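Local coordinates for protein ribonucleoside-diphosphate reductase (Pseudomonas aeruginosa, PDB 5IM3) that probably reduces ribonucleoside diphosphates to the deoxyribonucleotides needed for DNA synthesis, as an allosterically regulated enzyme that binds dATP in an ATP cone, at residues A[289-294]-A[318-323]; A[229-234]-A[302-307]; A[345-348]-A[352-355]; A[606-611]-A[779-784]; A[315-318]-A[324-327]. All blocks are in the same frame, centred on the assembly; numbering follows the deposited sequence.

Contact 1: residues A[289-294]-A[318-323]; sequences HERDQQ and LPQIFF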
# COMPACT_ATOMS: atom_id res chain seq x y z
N HIS A 289 -9.86 -39.42 -50.92
CA HIS A 289 -8.76 -38.46 -50.99
C HIS A 289 -9.24 -37.02 -50.87
O HIS A 289 -8.43 -36.14 -50.56
CB HIS A 289 -8.00 -38.62 -52.31
CG HIS A 289 -8.69 -37.99 -53.48
ND1 HIS A 289 -9.72 -38.60 -54.16
CD2 HIS A 289 -8.49 -36.80 -54.09
CE1 HIS A 289 -10.13 -37.81 -55.14
NE2 HIS A 289 -9.40 -36.71 -55.12
N GLU A 290 -10.52 -36.75 -51.12
CA GLU A 290 -11.02 -35.38 -51.03
C GLU A 290 -11.06 -34.87 -49.59
O GLU A 290 -11.09 -33.65 -49.38
CB GLU A 290 -12.41 -35.28 -51.65
CG GLU A 290 -12.40 -35.28 -53.18
CD GLU A 290 -11.88 -33.98 -53.77
OE1 GLU A 290 -11.60 -33.03 -53.01
OE2 GLU A 290 -11.74 -33.90 -55.01
N ARG A 291 -11.07 -35.75 -48.60
CA ARG A 291 -11.12 -35.30 -47.21
C ARG A 291 -9.81 -34.65 -46.77
O ARG A 291 -9.78 -34.04 -45.69
CB ARG A 291 -11.48 -36.47 -46.30
CG ARG A 291 -12.72 -37.21 -46.78
CD ARG A 291 -13.31 -38.11 -45.71
NE ARG A 291 -14.37 -38.95 -46.26
CZ ARG A 291 -15.18 -39.70 -45.52
NH1 ARG A 291 -15.06 -39.71 -44.20
NH2 ARG A 291 -16.11 -40.44 -46.11
N ASP A 292 -8.75 -34.75 -47.56
CA ASP A 292 -7.54 -33.98 -47.29
C ASP A 292 -7.80 -32.48 -47.42
O ASP A 292 -7.12 -31.68 -46.77
CB ASP A 292 -6.41 -34.40 -48.23
CG ASP A 292 -5.70 -35.66 -47.77
OD1 ASP A 292 -6.14 -36.27 -46.77
OD2 ASP A 292 -4.70 -36.04 -48.41
N GLN A 293 -8.77 -32.09 -48.25
CA GLN A 293 -9.09 -30.68 -48.42
C GLN A 293 -9.70 -30.06 -47.18
O GLN A 293 -9.80 -28.83 -47.10
CB GLN A 293 -10.04 -30.51 -49.61
CG GLN A 293 -9.58 -31.19 -50.90
CD GLN A 293 -8.24 -30.67 -51.39
OE1 GLN A 293 -7.20 -31.04 -50.86
NE2 GLN A 293 -8.26 -29.82 -52.41
N GLN A 294 -10.12 -30.87 -46.20
CA GLN A 294 -10.77 -30.36 -45.01
C GLN A 294 -9.81 -29.69 -44.04
O GLN A 294 -10.25 -28.93 -43.17
CB GLN A 294 -11.50 -31.49 -44.27
CG GLN A 294 -12.51 -32.24 -45.12
CD GLN A 294 -13.00 -33.51 -44.45
OE1 GLN A 294 -12.51 -33.90 -43.38
NE2 GLN A 294 -13.97 -34.17 -45.08
N LEU A 318 0.41 -40.90 -44.58
CA LEU A 318 -0.40 -39.81 -45.11
C LEU A 318 -1.69 -39.67 -44.31
O LEU A 318 -2.14 -40.61 -43.65
CB LEU A 318 -0.70 -40.05 -46.58
CG LEU A 318 0.47 -39.75 -47.53
CD1 LEU A 318 0.22 -40.30 -48.92
CD2 LEU A 318 0.72 -38.25 -47.59
N PRO A 319 -2.33 -38.49 -44.37
CA PRO A 319 -3.44 -38.23 -43.44
C PRO A 319 -4.57 -39.24 -43.50
O PRO A 319 -5.02 -39.72 -42.45
CB PRO A 319 -3.91 -36.82 -43.85
CG PRO A 319 -2.72 -36.20 -44.49
CD PRO A 319 -2.03 -37.32 -45.22
N GLN A 320 -5.06 -39.58 -44.69
CA GLN A 320 -6.16 -40.53 -44.77
C GLN A 320 -5.73 -41.93 -44.36
O GLN A 320 -6.55 -42.71 -43.86
CB GLN A 320 -6.75 -40.55 -46.18
CG GLN A 320 -7.32 -39.22 -46.64
CD GLN A 320 -8.31 -38.64 -45.64
OE1 GLN A 320 -9.33 -39.26 -45.33
NE2 GLN A 320 -8.01 -37.45 -45.13
N ILE A 321 -4.45 -42.27 -44.57
CA ILE A 321 -3.95 -43.55 -44.10
C ILE A 321 -3.79 -43.52 -42.58
O ILE A 321 -3.97 -44.54 -41.91
CB ILE A 321 -2.63 -43.89 -44.83
CG1 ILE A 321 -2.95 -44.38 -46.25
CG2 ILE A 321 -1.82 -44.94 -44.05
CD1 ILE A 321 -1.73 -44.64 -47.12
N PHE A 322 -3.45 -42.36 -42.02
CA PHE A 322 -3.43 -42.22 -40.57
C PHE A 322 -4.80 -42.54 -39.98
O PHE A 322 -4.91 -43.36 -39.06
CB PHE A 322 -3.00 -40.80 -40.19
CG PHE A 322 -3.29 -40.44 -38.76
CD1 PHE A 322 -2.50 -40.92 -37.72
CD2 PHE A 322 -4.35 -39.60 -38.45
CE1 PHE A 322 -2.77 -40.58 -36.41
CE2 PHE A 322 -4.63 -39.26 -37.13
CZ PHE A 322 -3.84 -39.75 -36.11
N PHE A 323 -5.85 -41.92 -40.51
CA PHE A 323 -7.20 -42.19 -40.01
C PHE A 323 -7.58 -43.65 -40.22
O PHE A 323 -8.29 -44.23 -39.39
CB PHE A 323 -8.22 -41.27 -40.69
CG PHE A 323 -8.14 -39.84 -40.23
CD1 PHE A 323 -8.03 -39.53 -38.88
CD2 PHE A 323 -8.19 -38.80 -41.15
CE1 PHE A 323 -7.96 -38.21 -38.46
CE2 PHE A 323 -8.13 -37.48 -40.73
CZ PHE A 323 -8.01 -37.19 -39.38

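Contact 2: residues A[229-234]-A[302-307]; sequences DTLRAE and TLYDRY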
# COMPACT_ATOMS: atom_id res chain seq x y z
N ASP A 229 1.67 -31.19 -50.51
CA ASP A 229 2.50 -31.63 -51.64
C ASP A 229 3.84 -32.17 -51.15
O ASP A 229 4.35 -33.15 -51.70
CB ASP A 229 2.70 -30.47 -52.61
CG ASP A 229 2.99 -30.94 -54.03
OD1 ASP A 229 2.30 -31.87 -54.50
OD2 ASP A 229 3.91 -30.38 -54.66
N THR A 230 4.42 -31.54 -50.13
CA THR A 230 5.66 -32.06 -49.56
C THR A 230 5.44 -33.39 -48.87
O THR A 230 6.28 -34.29 -48.95
CB THR A 230 6.25 -31.05 -48.57
OG1 THR A 230 6.40 -29.77 -49.20
CG2 THR A 230 7.61 -31.52 -48.07
N LEU A 231 4.31 -33.53 -48.17
CA LEU A 231 4.01 -34.78 -47.48
C LEU A 231 3.84 -35.94 -48.46
O LEU A 231 4.36 -37.03 -48.24
CB LEU A 231 2.75 -34.62 -46.62
CG LEU A 231 2.92 -33.99 -45.24
CD1 LEU A 231 3.51 -32.59 -45.32
CD2 LEU A 231 1.58 -33.97 -44.51
N ARG A 232 3.12 -35.70 -49.56
CA ARG A 232 2.91 -36.75 -50.55
C ARG A 232 4.24 -37.23 -51.13
O ARG A 232 4.49 -38.43 -51.22
CB ARG A 232 1.98 -36.26 -51.65
CG ARG A 232 0.55 -36.00 -51.19
CD ARG A 232 -0.38 -35.73 -52.36
NE ARG A 232 -0.05 -34.47 -53.03
CZ ARG A 232 -0.73 -33.34 -52.89
NH1 ARG A 232 -1.80 -33.28 -52.11
NH2 ARG A 232 -0.35 -32.26 -53.56
N ALA A 233 5.10 -36.29 -51.52
CA ALA A 233 6.41 -36.66 -52.04
C ALA A 233 7.23 -37.39 -50.99
O ALA A 233 7.87 -38.41 -51.28
CB ALA A 233 7.15 -35.42 -52.53
N GLU A 234 7.23 -36.88 -49.76
CA GLU A 234 7.97 -37.51 -48.67
C GLU A 234 7.48 -38.93 -48.42
O GLU A 234 8.26 -39.89 -48.46
CB GLU A 234 7.83 -36.65 -47.42
CG GLU A 234 8.56 -37.16 -46.19
CD GLU A 234 8.45 -36.21 -45.01
OE1 GLU A 234 8.13 -35.02 -45.23
OE2 GLU A 234 8.67 -36.65 -43.86
N THR A 302 -0.35 -30.16 -36.78
CA THR A 302 -0.44 -30.92 -35.53
C THR A 302 -0.22 -32.40 -35.79
O THR A 302 0.59 -33.05 -35.12
CB THR A 302 -1.79 -30.68 -34.87
OG1 THR A 302 -1.94 -29.29 -34.56
CG2 THR A 302 -1.92 -31.51 -33.59
N LEU A 303 -0.96 -32.97 -36.75
CA LEU A 303 -0.82 -34.38 -37.06
C LEU A 303 0.58 -34.69 -37.57
O LEU A 303 1.23 -35.64 -37.10
CB LEU A 303 -1.87 -34.80 -38.09
CG LEU A 303 -3.32 -34.77 -37.60
CD1 LEU A 303 -4.28 -35.11 -38.73
CD2 LEU A 303 -3.52 -35.73 -36.43
N TYR A 304 1.08 -33.90 -38.52
CA TYR A 304 2.37 -34.18 -39.12
C TYR A 304 3.49 -34.11 -38.10
O TYR A 304 4.41 -34.94 -38.12
CB TYR A 304 2.65 -33.20 -40.27
CG TYR A 304 4.01 -33.39 -40.90
CD1 TYR A 304 4.19 -34.25 -41.96
CD2 TYR A 304 5.11 -32.69 -40.42
CE1 TYR A 304 5.44 -34.42 -42.54
CE2 TYR A 304 6.36 -32.86 -40.99
CZ TYR A 304 6.52 -33.73 -42.05
OH TYR A 304 7.76 -33.89 -42.61
N ASP A 305 3.44 -33.13 -37.20
CA ASP A 305 4.55 -32.93 -36.27
C ASP A 305 4.64 -34.06 -35.26
O ASP A 305 5.74 -34.50 -34.91
CB ASP A 305 4.41 -31.59 -35.56
CG ASP A 305 4.61 -30.40 -36.49
OD1 ASP A 305 5.13 -30.60 -37.61
OD2 ASP A 305 4.26 -29.27 -36.09
N ARG A 306 3.50 -34.56 -34.77
CA ARG A 306 3.49 -35.41 -33.59
C ARG A 306 2.74 -36.73 -33.74
O ARG A 306 2.99 -37.64 -32.95
CB ARG A 306 2.90 -34.65 -32.39
CG ARG A 306 3.77 -33.50 -31.93
CD ARG A 306 3.22 -32.81 -30.68
NE ARG A 306 1.94 -32.15 -30.93
CZ ARG A 306 1.37 -31.29 -30.09
NH1 ARG A 306 1.95 -30.98 -28.95
NH2 ARG A 306 0.20 -30.74 -30.40
N TYR A 307 1.84 -36.88 -34.71
CA TYR A 307 1.00 -38.07 -34.78
C TYR A 307 1.31 -39.01 -35.94
O TYR A 307 1.15 -40.22 -35.79
CB TYR A 307 -0.48 -37.68 -34.83
CG TYR A 307 -1.00 -37.19 -33.50
CD1 TYR A 307 -1.59 -38.06 -32.60
CD2 TYR A 307 -0.88 -35.85 -33.13
CE1 TYR A 307 -2.06 -37.63 -31.38
CE2 TYR A 307 -1.35 -35.41 -31.90
CZ TYR A 307 -1.94 -36.30 -31.03
OH TYR A 307 -2.41 -35.87 -29.81

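Contact 3: residues A[345-348]-A[352-355]; sequences YNLL and DYMS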
# COMPACT_ATOMS: atom_id res chain seq x y z
N TYR A 345 -13.32 -45.29 -39.97
CA TYR A 345 -12.53 -44.37 -40.78
C TYR A 345 -13.37 -43.20 -41.27
O TYR A 345 -12.93 -42.05 -41.26
CB TYR A 345 -11.90 -45.10 -41.96
CG TYR A 345 -11.50 -44.18 -43.09
CD1 TYR A 345 -10.31 -43.46 -43.03
CD2 TYR A 345 -12.31 -44.02 -44.20
CE1 TYR A 345 -9.95 -42.60 -44.06
CE2 TYR A 345 -11.96 -43.17 -45.23
CZ TYR A 345 -10.78 -42.46 -45.15
OH TYR A 345 -10.44 -41.62 -46.18
N ASN A 346 -14.60 -43.49 -41.72
CA ASN A 346 -15.47 -42.42 -42.21
C ASN A 346 -15.80 -41.43 -41.10
O ASN A 346 -15.86 -40.22 -41.34
CB ASN A 346 -16.75 -43.02 -42.79
CG ASN A 346 -16.52 -43.69 -44.13
OD1 ASN A 346 -15.61 -43.32 -44.88
ND2 ASN A 346 -17.34 -44.69 -44.44
N LEU A 347 -16.01 -41.93 -39.88
CA LEU A 347 -16.34 -41.03 -38.77
C LEU A 347 -15.15 -40.14 -38.43
O LEU A 347 -15.33 -38.94 -38.15
CB LEU A 347 -16.77 -41.84 -37.55
CG LEU A 347 -17.48 -41.04 -36.46
CD1 LEU A 347 -18.86 -40.60 -36.95
CD2 LEU A 347 -17.59 -41.83 -35.18
N LEU A 348 -13.94 -40.69 -38.45
CA LEU A 348 -12.75 -39.93 -38.06
C LEU A 348 -12.34 -38.94 -39.15
O LEU A 348 -12.14 -37.75 -38.88
CB LEU A 348 -11.60 -40.89 -37.74
CG LEU A 348 -11.75 -41.73 -36.47
CD1 LEU A 348 -10.65 -42.77 -36.41
CD2 LEU A 348 -11.71 -40.84 -35.23
N ASP A 352 -16.40 -35.75 -37.86
CA ASP A 352 -17.65 -35.83 -37.11
C ASP A 352 -17.39 -36.18 -35.65
O ASP A 352 -18.11 -35.71 -34.76
CB ASP A 352 -18.58 -36.86 -37.74
CG ASP A 352 -19.17 -36.39 -39.05
OD1 ASP A 352 -18.84 -35.27 -39.50
OD2 ASP A 352 -19.98 -37.15 -39.64
N TYR A 353 -16.37 -36.99 -35.39
CA TYR A 353 -15.96 -37.40 -34.06
C TYR A 353 -14.46 -37.61 -34.11
O TYR A 353 -13.90 -37.92 -35.16
CB TYR A 353 -16.70 -38.66 -33.61
CG TYR A 353 -16.01 -39.47 -32.53
CD1 TYR A 353 -15.10 -40.47 -32.85
CD2 TYR A 353 -16.28 -39.25 -31.18
CE1 TYR A 353 -14.47 -41.22 -31.87
CE2 TYR A 353 -15.65 -39.99 -30.19
CZ TYR A 353 -14.75 -40.97 -30.54
OH TYR A 353 -14.13 -41.71 -29.56
N MET A 354 -13.80 -37.43 -32.97
CA MET A 354 -12.35 -37.62 -32.90
C MET A 354 -12.00 -38.37 -31.63
O MET A 354 -12.37 -37.95 -30.53
CB MET A 354 -11.62 -36.28 -32.95
CG MET A 354 -10.12 -36.40 -33.18
SD MET A 354 -9.70 -37.35 -34.66
CE MET A 354 -10.46 -36.35 -35.95
N SER A 355 -11.30 -39.48 -31.79
CA SER A 355 -10.82 -40.23 -30.64
C SER A 355 -9.85 -39.38 -29.84
O SER A 355 -9.30 -38.38 -30.32
CB SER A 355 -10.15 -41.52 -31.09
OG SER A 355 -11.02 -42.28 -31.91

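Contact 4: residues A[606-611]-A[779-784]; sequences SINLVN and TGVSQS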
# COMPACT_ATOMS: atom_id res chain seq x y z
N SER A 606 -14.69 -37.31 -28.41
CA SER A 606 -15.52 -36.11 -28.43
C SER A 606 -16.24 -35.93 -29.76
O SER A 606 -15.64 -36.06 -30.83
CB SER A 606 -14.68 -34.87 -28.13
OG SER A 606 -14.36 -34.81 -26.75
N ILE A 607 -17.53 -35.62 -29.67
CA ILE A 607 -18.32 -35.26 -30.84
C ILE A 607 -17.94 -33.86 -31.29
O ILE A 607 -17.65 -32.97 -30.47
CB ILE A 607 -19.82 -35.34 -30.51
CG1 ILE A 607 -20.20 -36.72 -29.96
CG2 ILE A 607 -20.65 -34.99 -31.74
CD1 ILE A 607 -19.97 -37.87 -30.94
N ASN A 608 -17.95 -33.64 -32.60
CA ASN A 608 -17.70 -32.33 -33.20
C ASN A 608 -19.05 -31.71 -33.53
O ASN A 608 -19.65 -32.01 -34.56
CB ASN A 608 -16.82 -32.47 -34.43
CG ASN A 608 -16.63 -31.16 -35.16
OD1 ASN A 608 -17.03 -30.10 -34.68
ND2 ASN A 608 -16.00 -31.22 -36.33
N LEU A 609 -19.54 -30.84 -32.64
CA LEU A 609 -20.85 -30.24 -32.82
C LEU A 609 -20.93 -29.43 -34.11
O LEU A 609 -21.99 -29.40 -34.75
CB LEU A 609 -21.19 -29.35 -31.62
CG LEU A 609 -21.58 -30.09 -30.34
CD1 LEU A 609 -21.69 -29.12 -29.17
CD2 LEU A 609 -22.89 -30.84 -30.54
N VAL A 610 -19.84 -28.79 -34.52
CA VAL A 610 -19.86 -27.97 -35.73
C VAL A 610 -20.33 -28.78 -36.92
O VAL A 610 -21.13 -28.31 -37.74
CB VAL A 610 -18.48 -27.34 -35.97
CG1 VAL A 610 -18.40 -26.73 -37.38
CG2 VAL A 610 -18.19 -26.28 -34.92
N ASN A 611 -19.84 -30.02 -37.05
CA ASN A 611 -20.24 -30.87 -38.16
C ASN A 611 -21.67 -31.38 -38.04
O ASN A 611 -22.10 -32.16 -38.90
CB ASN A 611 -19.28 -32.05 -38.28
CG ASN A 611 -18.03 -31.72 -39.08
OD1 ASN A 611 -17.66 -30.55 -39.21
ND2 ASN A 611 -17.38 -32.74 -39.62
N THR A 779 -9.34 -30.86 -35.80
CA THR A 779 -10.59 -30.72 -36.53
C THR A 779 -10.95 -29.27 -36.85
O THR A 779 -11.89 -29.04 -37.61
CB THR A 779 -11.73 -31.37 -35.74
OG1 THR A 779 -11.83 -30.75 -34.45
CG2 THR A 779 -11.49 -32.87 -35.57
N GLY A 780 -10.24 -28.31 -36.27
CA GLY A 780 -10.44 -26.91 -36.61
C GLY A 780 -11.63 -26.25 -35.96
O GLY A 780 -12.27 -25.38 -36.57
N VAL A 781 -11.95 -26.62 -34.72
CA VAL A 781 -13.11 -26.10 -34.01
C VAL A 781 -12.68 -25.56 -32.65
O VAL A 781 -11.51 -25.68 -32.26
CB VAL A 781 -14.22 -27.16 -33.85
CG1 VAL A 781 -14.71 -27.63 -35.22
CG2 VAL A 781 -13.72 -28.34 -33.02
N SER A 782 -13.63 -24.97 -31.94
CA SER A 782 -13.35 -24.42 -30.62
C SER A 782 -13.21 -25.53 -29.58
O SER A 782 -13.65 -26.66 -29.78
CB SER A 782 -14.45 -23.44 -30.20
OG SER A 782 -15.73 -24.05 -30.25
N GLN A 783 -12.60 -25.18 -28.45
CA GLN A 783 -12.31 -26.15 -27.40
C GLN A 783 -13.57 -26.52 -26.63
O GLN A 783 -14.26 -25.64 -26.09
CB GLN A 783 -11.26 -25.59 -26.44
CG GLN A 783 -10.01 -25.05 -27.10
CD GLN A 783 -9.15 -26.14 -27.71
OE1 GLN A 783 -9.43 -27.33 -27.54
NE2 GLN A 783 -8.10 -25.74 -28.41
N SER A 784 -13.87 -27.82 -26.58
CA SER A 784 -14.96 -28.39 -25.79
C SER A 784 -16.14 -27.44 -25.61
O SER A 784 -16.90 -27.21 -26.56
CB SER A 784 -14.44 -28.85 -24.42
OG SER A 784 -13.79 -27.79 -23.74

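Contact 5: residues A[315-318]-A[324-327]; sequences RFEL and MRVA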
# COMPACT_ATOMS: atom_id res chain seq x y z
N ARG A 315 8.35 -38.78 -42.36
CA ARG A 315 6.96 -39.17 -42.21
C ARG A 315 6.51 -39.93 -43.45
O ARG A 315 6.53 -39.39 -44.56
CB ARG A 315 6.07 -37.94 -42.00
CG ARG A 315 5.94 -37.49 -40.55
CD ARG A 315 7.26 -36.98 -40.00
NE ARG A 315 7.08 -36.30 -38.71
CZ ARG A 315 8.06 -36.01 -37.87
NH1 ARG A 315 9.31 -36.34 -38.16
NH2 ARG A 315 7.79 -35.39 -36.73
N PHE A 316 6.13 -41.20 -43.27
CA PHE A 316 5.62 -42.00 -44.38
C PHE A 316 4.17 -42.44 -44.14
O PHE A 316 3.72 -43.42 -44.74
CB PHE A 316 6.52 -43.21 -44.63
CG PHE A 316 6.56 -44.21 -43.50
CD1 PHE A 316 7.40 -44.02 -42.42
CD2 PHE A 316 5.76 -45.34 -43.53
CE1 PHE A 316 7.45 -44.94 -41.38
CE2 PHE A 316 5.80 -46.26 -42.50
CZ PHE A 316 6.64 -46.06 -41.43
N GLU A 317 3.43 -41.71 -43.31
CA GLU A 317 2.01 -41.96 -43.08
C GLU A 317 1.23 -40.73 -43.54
O GLU A 317 1.36 -39.65 -42.95
CB GLU A 317 1.74 -42.27 -41.61
CG GLU A 317 0.31 -42.68 -41.32
CD GLU A 317 0.10 -43.10 -39.88
OE1 GLU A 317 0.68 -42.46 -38.98
OE2 GLU A 317 -0.64 -44.09 -39.65
N LEU A 318 0.41 -40.90 -44.58
CA LEU A 318 -0.40 -39.81 -45.11
C LEU A 318 -1.69 -39.67 -44.31
O LEU A 318 -2.14 -40.61 -43.65
CB LEU A 318 -0.70 -40.05 -46.58
CG LEU A 318 0.47 -39.75 -47.53
CD1 LEU A 318 0.22 -40.30 -48.92
CD2 LEU A 318 0.72 -38.25 -47.59
N MET A 324 -7.11 -44.25 -41.31
CA MET A 324 -7.42 -45.65 -41.57
C MET A 324 -6.68 -46.57 -40.60
O MET A 324 -7.22 -47.60 -40.18
CB MET A 324 -7.08 -46.00 -43.02
CG MET A 324 -7.42 -47.43 -43.43
SD MET A 324 -9.17 -47.83 -43.27
CE MET A 324 -9.86 -46.92 -44.65
N ARG A 325 -5.45 -46.20 -40.22
CA ARG A 325 -4.73 -47.00 -39.22
C ARG A 325 -5.47 -46.99 -37.89
O ARG A 325 -5.60 -48.04 -37.24
CB ARG A 325 -3.31 -46.47 -39.02
CG ARG A 325 -2.77 -46.82 -37.62
CD ARG A 325 -1.30 -46.54 -37.45
NE ARG A 325 -0.99 -45.11 -37.35
CZ ARG A 325 -1.09 -44.38 -36.24
NH1 ARG A 325 -1.51 -44.93 -35.10
NH2 ARG A 325 -0.77 -43.10 -36.27
N VAL A 326 -5.91 -45.82 -37.45
CA VAL A 326 -6.61 -45.74 -36.17
C VAL A 326 -7.89 -46.55 -36.24
O VAL A 326 -8.22 -47.31 -35.31
CB VAL A 326 -6.89 -44.27 -35.81
CG1 VAL A 326 -7.58 -44.17 -34.45
CG2 VAL A 326 -5.61 -43.46 -35.81
N ALA A 327 -8.63 -46.43 -37.34
CA ALA A 327 -9.85 -47.20 -37.52
C ALA A 327 -9.57 -48.69 -37.48
O ALA A 327 -10.27 -49.46 -36.81
CB ALA A 327 -10.52 -46.81 -38.83

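Contact 1: residues A[289-294]-A[318-323]
A turn at chi2 (-53°) bends the side chain of Gln-320, whose CG already stands beside the backbone N, and so presents its amide to Asp-292 and Arg-291. Asp-292 likewise holds CG beside its own N, and its carboxylate runs past the glutamine in the opposite direction. NE2 of Gln-320 donates to OD1 of Asp-292 at 2.8 Å with an N-H...O angle of 148°, meeting the oxygen nearly along its C-O bond. The carboxylate and amide planes stand 61° apart. The same OD1 lies 3.2 Å from CG of Gln-320 and 3.7 Å from CB of Pro-319, so carbon atoms also lie against it. CB of Arg-291 lies 3.7 Å from OE1 of Gln-320, the two side chains crossing at about a right angle, while the extended remainder of the arginine leads away toward helix 337-349. The contact joins the 3-10 segment 289-294 to the first turn of helix 319-330 in the all-alpha domain of the reductase, for which Leu-318 is the N-cap. Both oxygens of Asp-292 have partners, OD2 being bonded to Tyr-254 OH, and OE1 of Gln-320 has a weak bond to Tyr-345 OH. The bond from NE2 and the weak one at OE1 both restrain the rotation of the buried amide, and the nearby N-terminal end of helix 319-330 may stabilise the negative charge of the aspartate.

Contact 2: residues A[229-234]-A[302-307]
The carboxylate of Glu-234 is gripped at both oxygens: the hydroxyl of Tyr-304 donates to OE1 at 2.9 Å, using the syn lone pair of that oxygen, and OE2 accepts a hydrogen bond from the backbone N-H of Arg-315. The glutamate and tyrosine side chains come at each other from opposite directions, and the carboxylate plane stands almost perpendicular (87°) to the phenol ring, with OE1 near the ring plane at its hydroxyl edge. An extended glutamate chain, its CG opposite the backbone N (chi1 -180°), carries the acid to the tyrosine hydroxyl. One turn earlier, Leu-231 supplies the apolar half: its CG sits 3.5 Å from CD1 of Tyr-304, CD2 is 3.7 Å from the same ring carbon, and CD1 of the leucine is 3.8 Å from CE1. The leucine crosses the tyrosine obliquely. Here helix 219-239 packs on helix 297-307. The guanidinium of Arg-315 makes a cation-pi contact with the Tyr-304 ring. With both carboxylate oxygens engaged, the rotation of the acid is fixed, and its two donors, Tyr-304 OH and the backbone N-H of Arg-315, would be expected to favour the ionised form.

Contact 3: residues A[345-348]-A[352-355]
The chain turns after helix 337-349 so that Leu-347 and Leu-348 pack against 352-355, a tight helix-turn-strand unit whose strand 353-355 pairs antiparallel with strand 600-608 of the barrel sheet. Leu-347 crosses the start of the Tyr-353 side chain at a slant, its CD2 methyl 3.6 Å from CB and 3.7 Å from CD1 of the tyrosine. Its CG lies opposite the backbone N (chi1 -164°), which carries CD2 to Tyr-353 of the strand and CD1 to within 3.8 Å of CB of Asp-352 just before it. Leu-348 works through CD2 alone, 3.7 Å from the carbonyl O of Tyr-353 and as far from OG of Ser-355. A doubly bent chain brings Met-354 round so that its sulfur faces that same CD2. Polar help across the turn is slight, a weak bond from Asp-352 N to Leu-347 O. The carboxylate of Asp-352 finds its partner elsewhere, OD1 accepting a hydrogen bond from Asn-611 ND2. Leu-347 also packs on helix 620-640, Leu-348 on Val-326 of helix 319-330 and Met-354 on helix 773-779, so helices from different parts of the fold border the contact. At the far end of the methionine, the methyl CE closes to 3.7 Å from the backbone O of Leu-348.

Contact 4: residues A[606-611]-A[779-784]
Strand 600-608 of the alpha-beta barrel ends in a turn of Asx type, closed by a weak bond, that meets the loop following helix 773-779, and Val-781 of that loop is the residue that reaches in. Its CG1 methyl is placed between two partners of the turn, 3.4 Å from OD1 of Asn-608 and 3.7 Å from CG2 of Val-610. The two valines slide past each other in opposite directions, whereas the Asn-608 side chain crosses that of Val-781 at a slant. In Val-781 the chi1 of -61° sets CG1 beside the backbone N, directed at the turn, and leaves CG2 between N and the carbonyl carbon. CG2 is the more distant methyl, 4.1 Å from OD1 of Asn-608. Thr-779 adds a looser approach, with its CB 4.3 Å from ND2 of Asn-608. Just after it, Gly-780 takes a positive phi of 79° as the chain leaves the helix, and the next residue turns back toward the barrel strand. Within the turn itself, Val-610 N makes a weak bond of 3.1 Å to OD1 of Asn-608, bent to 125°. Val-781 also touches Met-663 and Asp-667, and so lies against both strand 659-663 and helix 665-672. No hydrogen bond joins the two segments. The amide of Asn-608 is restrained mainly by the bond from ND2 to the carbonyl of Phe-351, with weak help from Val-610 N at OD1, and the contact with Val-781 rests on van der Waals packing of a methyl group against an amide oxygen and another methyl.

Contact 5: residues A[315-318]-A[324-327]
Electrostatics dominate between Glu-317 and Arg-325, which form a side-on, two-pronged salt bridge. NH2 of Arg-325 donates to OE1 of Glu-317 at 3.1 Å with an N-H...O angle of 158°, and NE donates to OE2 at 2.5 Å, an unusually short value that should be read with caution at this resolution. Each nitrogen takes a different oxygen. OE2 offers its syn lone pair, whereas NH2 approaches OE1 from the syn side but somewhat out of the carboxylate plane. Carboxylate and guanidinium are nearly coplanar, 30° apart, although the two chains cross at about a right angle. Glu-317 is fully extended, and a bend at chi3 (73°) in Arg-325 turns the NE edge of the guanidinium to face it. The pair links the loop just before helix 319-330 to a residue about two turns into it: the glutamate stands just before the N-cap residue Leu-318, so the bridge ties the incoming loop to the side of the all-alpha domain's helix. Further hydrogen bonds hold both charges in this buried place. Ile-309 N donates to OE1 of Glu-317, Tyr-261 OH bonds weakly to OE2, and NH1 of Arg-325 donates to the carbonyl O of Ala-363. Van der Waals contacts follow from the same approach. OE2 of Glu-317 lies 3.4 Å from CD and 3.6 Å from CB of Arg-325, so the aliphatic part of the arginine runs alongside the oxygen before the charged end is reached. The Arg-325 side chain also touches Ile-309 and Tyr-261.

Along the chain contact 2 opens first and contact 1 begins between its two segments; contact 5 brackets the second segment of contact 1, and contacts 3 and 4 come later. Contacts 1 and 5 share Leu-318 and helix 319-330, about 9 Å apart centre to centre. Contact 2, its centre about 10 Å from that of contact 5, is joined to it through Glu-234 and Arg-315. Helix 337-349, next in the chain, carries contact 3, about 12 Å from contact 1 between centres. Contacts 3 and 4, with centres about 11 Å apart, meet in one sheet where strand 353-355 pairs with strand 600-608. Together they form a continuous path from helix 219-239, through the all-alpha domain, to the barrel.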